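Local coordinates for protein oxidoreductase (Corynebacterium diphtheriae, PDB 3K1Y) that probably acts as an FMN-dependent oxidoreductase of the NADPH-dependent FMN reductase family, with a flavodoxin-like fold, at residues A82-D87 / T113-G118. Numbering follows the deposited sequence.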
ATOM      1  N   ALA A  82      -9.395 -25.409 -14.060  1.00 18.04           N
ATOM      2  CA  ALA A  82      -8.048 -25.668 -14.538  1.00 18.23           C
ATOM      3  C   ALA A  82      -7.088 -24.777 -13.763  1.00 18.07           C
ATOM      4  O   ALA A  82      -6.004 -25.210 -13.374  1.00 18.46           O
ATOM      5  CB  ALA A  82      -7.947 -25.383 -16.047  1.00 17.58           C
ATOM      6  N   LEU A  83      -7.500 -23.531 -13.534  1.00 18.64           N
ATOM      7  CA  LEU A  83      -6.674 -22.586 -12.797  1.00 17.54           C
ATOM      8  C   LEU A  83      -6.251 -23.203 -11.469  1.00 17.80           C
ATOM      9  O   LEU A  83      -5.061 -23.319 -11.196  1.00 18.59           O
ATOM     10  CB  LEU A  83      -7.438 -21.277 -12.570  1.00 16.99           C
ATOM     11  CG  LEU A  83      -6.814 -20.168 -11.713  1.00 15.89           C
ATOM     12  CD1 LEU A  83      -5.491 -19.684 -12.290  1.00 11.39           C
ATOM     13  CD2 LEU A  83      -7.811 -19.013 -11.636  1.00 16.16           C
ATOM     14  N   SER A  84      -7.215 -23.626 -10.658  1.00 19.23           N
ATOM     15  CA  SER A  84      -6.902 -24.232  -9.370  1.00 19.66           C
ATOM     16  C   SER A  84      -6.054 -25.490  -9.516  1.00 20.34           C
ATOM     17  O   SER A  84      -5.213 -25.777  -8.667  1.00 20.83           O
ATOM     18  CB  SER A  84      -8.183 -24.570  -8.604  1.00 20.50           C
ATOM     19  OG  SER A  84      -8.905 -23.401  -8.241  1.00 20.03           O
ATOM     20  N   ALA A  85      -6.267 -26.238 -10.595  1.00 18.07           N
ATOM     21  CA  ALA A  85      -5.513 -27.463 -10.830  1.00 17.32           C
ATOM     22  C   ALA A  85      -4.117 -27.206 -11.403  1.00 16.34           C
ATOM     23  O   ALA A  85      -3.290 -28.122 -11.489  1.00 17.01           O
ATOM     24  CB  ALA A  85      -6.297 -28.381 -11.755  1.00 17.82           C
ATOM     25  N   SER A  86      -3.844 -25.958 -11.778  1.00 14.31           N
ATOM     26  CA  SER A  86      -2.550 -25.611 -12.354  1.00 15.01           C
ATOM     27  C   SER A  86      -1.408 -25.679 -11.352  1.00 15.59           C
ATOM     28  O   SER A  86      -1.626 -25.576 -10.150  1.00 15.47           O
ATOM     29  CB  SER A  86      -2.608 -24.215 -12.961  1.00 13.36           C
ATOM     30  OG  SER A  86      -3.591 -24.172 -13.974  1.00 16.37           O
ATOM     31  N   ASP A  87      -0.189 -25.848 -11.860  1.00 18.65           N
ATOM     32  CA  ASP A  87       0.996 -25.923 -11.012  1.00 20.08           C
ATOM     33  C   ASP A  87       1.602 -24.533 -10.847  1.00 18.82           C
ATOM     34  O   ASP A  87       2.255 -24.237  -9.841  1.00 19.86           O
ATOM     35  CB  ASP A  87       2.054 -26.851 -11.630  1.00 21.72           C
ATOM     36  CG  ASP A  87       1.532 -28.244 -11.901  1.00 27.46           C
ATOM     37  OD1 ASP A  87       0.849 -28.822 -11.024  1.00 33.06           O
ATOM     38  OD2 ASP A  87       1.817 -28.769 -12.998  1.00 32.70           O
ATOM     39  N   THR A 113     -12.948 -18.940  -2.325  1.00 31.70           N
ATOM     40  CA  THR A 113     -12.034 -18.445  -1.310  1.00 33.29           C
ATOM     41  C   THR A 113     -10.658 -19.090  -1.439  1.00 32.53           C
ATOM     42  O   THR A 113      -9.637 -18.409  -1.373  1.00 31.31           O
ATOM     43  CB  THR A 113     -12.576 -18.731   0.114  1.00 35.28           C
ATOM     44  OG1 THR A 113     -13.853 -18.099   0.278  1.00 37.67           O
ATOM     45  CG2 THR A 113     -11.619 -18.194   1.170  1.00 36.77           C
ATOM     46  N   ASP A 114     -10.644 -20.403  -1.638  1.00 32.81           N
ATOM     47  CA  ASP A 114      -9.401 -21.167  -1.732  1.00 33.12           C
ATOM     48  C   ASP A 114      -8.972 -21.600  -3.134  1.00 30.95           C
ATOM     49  O   ASP A 114      -8.264 -22.596  -3.288  1.00 31.23           O
ATOM     50  CB  ASP A 114      -9.513 -22.405  -0.849  1.00 36.00           C
ATOM     51  CG  ASP A 114     -10.806 -23.164  -1.081  1.00 42.73           C
ATOM     52  OD1 ASP A 114     -11.207 -23.320  -2.258  1.00 48.82           O
ATOM     53  OD2 ASP A 114     -11.419 -23.613  -0.086  1.00 51.66           O
ATOM     54  N   ALA A 115      -9.384 -20.849  -4.148  1.00 22.77           N
ATOM     55  CA  ALA A 115      -9.046 -21.182  -5.532  1.00 20.28           C
ATOM     56  C   ALA A 115      -7.537 -21.221  -5.811  1.00 18.35           C
ATOM     57  O   ALA A 115      -7.058 -22.079  -6.557  1.00 17.87           O
ATOM     58  CB  ALA A 115      -9.721 -20.191  -6.476  1.00 19.02           C
ATOM     59  N   LEU A 116      -6.796 -20.304  -5.192  1.00 21.89           N
ATOM     60  CA  LEU A 116      -5.358 -20.206  -5.399  1.00 18.84           C
ATOM     61  C   LEU A 116      -4.479 -20.469  -4.173  1.00 18.82           C
ATOM     62  O   LEU A 116      -3.422 -19.856  -4.030  1.00 18.65           O
ATOM     63  CB  LEU A 116      -5.034 -18.819  -5.950  1.00 16.83           C
ATOM     64  CG  LEU A 116      -5.684 -18.436  -7.272  1.00 13.08           C
ATOM     65  CD1 LEU A 116      -5.507 -16.934  -7.541  1.00  7.00           C
ATOM     66  CD2 LEU A 116      -5.061 -19.269  -8.369  1.00 13.78           C
ATOM     67  N   THR A 117      -4.886 -21.374  -3.292  1.00 11.19           N
ATOM     68  CA  THR A 117      -4.074 -21.651  -2.111  1.00 12.22           C
ATOM     69  C   THR A 117      -2.799 -22.410  -2.471  1.00 11.84           C
ATOM     70  O   THR A 117      -2.857 -23.456  -3.120  1.00 11.36           O
ATOM     71  CB  THR A 117      -4.854 -22.482  -1.073  1.00 14.32           C
ATOM     72  OG1 THR A 117      -6.038 -21.771  -0.686  1.00 14.69           O
ATOM     73  CG2 THR A 117      -3.985 -22.745   0.161  1.00 13.53           C
ATOM     74  N   GLY A 118      -1.652 -21.878  -2.055  1.00 15.10           N
ATOM     75  CA  GLY A 118      -0.381 -22.526  -2.338  1.00 16.19           C
ATOM     76  C   GLY A 118       0.136 -22.408  -3.770  1.00 16.06           C
ATOM     77  O   GLY A 118       1.217 -22.910  -4.089  1.00 16.86           O
TER
HETATM   78  O   HOH W   1      -5.262 -24.413  -6.216  1.00 32.46           O
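Ala115 O accepts two hydrogen bonds: one from Ser84 OG at 2.8 Å, the other from a water at 3.0 Å. The serine hydroxyl comes in at a C=O...OG angle of 116°, tilted only 15° from the plane of the Ala115 carbonyl. It is carried there by a first torsion that sets OG beside the backbone N of Ser84 and anti to its carbonyl carbon (chi1 -66°). The water also donates to Ser84 O (2.8 Å), so one residue near the end of helix 74-85 holds the Ala115 carbonyl twice, directly through its side chain and through the solvent bridge from its backbone. Ala115 lies in a type I turn from Asp114 to Thr117, within the loop that joins helix 102-110 to strand 120-127 in a flavodoxin-like alpha/beta fold, whose parallel sheet has strand order 2-1-3-4-5. On the buried side of the contact, Leu83 turns toward the loop and meets Leu116, whose CD2 lies 3.9 Å from Leu83 CG and 4.0 Å from Leu83 CD1. Both leucines rest on Leu89 of strand 88-94 and on Leu111; Phe107 adds to the packing at Leu83 and Phe108 at Leu116. Just past the helix, in the short link to strand 88-94, Ser86 OG donates back to Ala82 O at 2.7 Å, approaching from above that carbonyl plane, while Ser86 N bonds to Leu83 O.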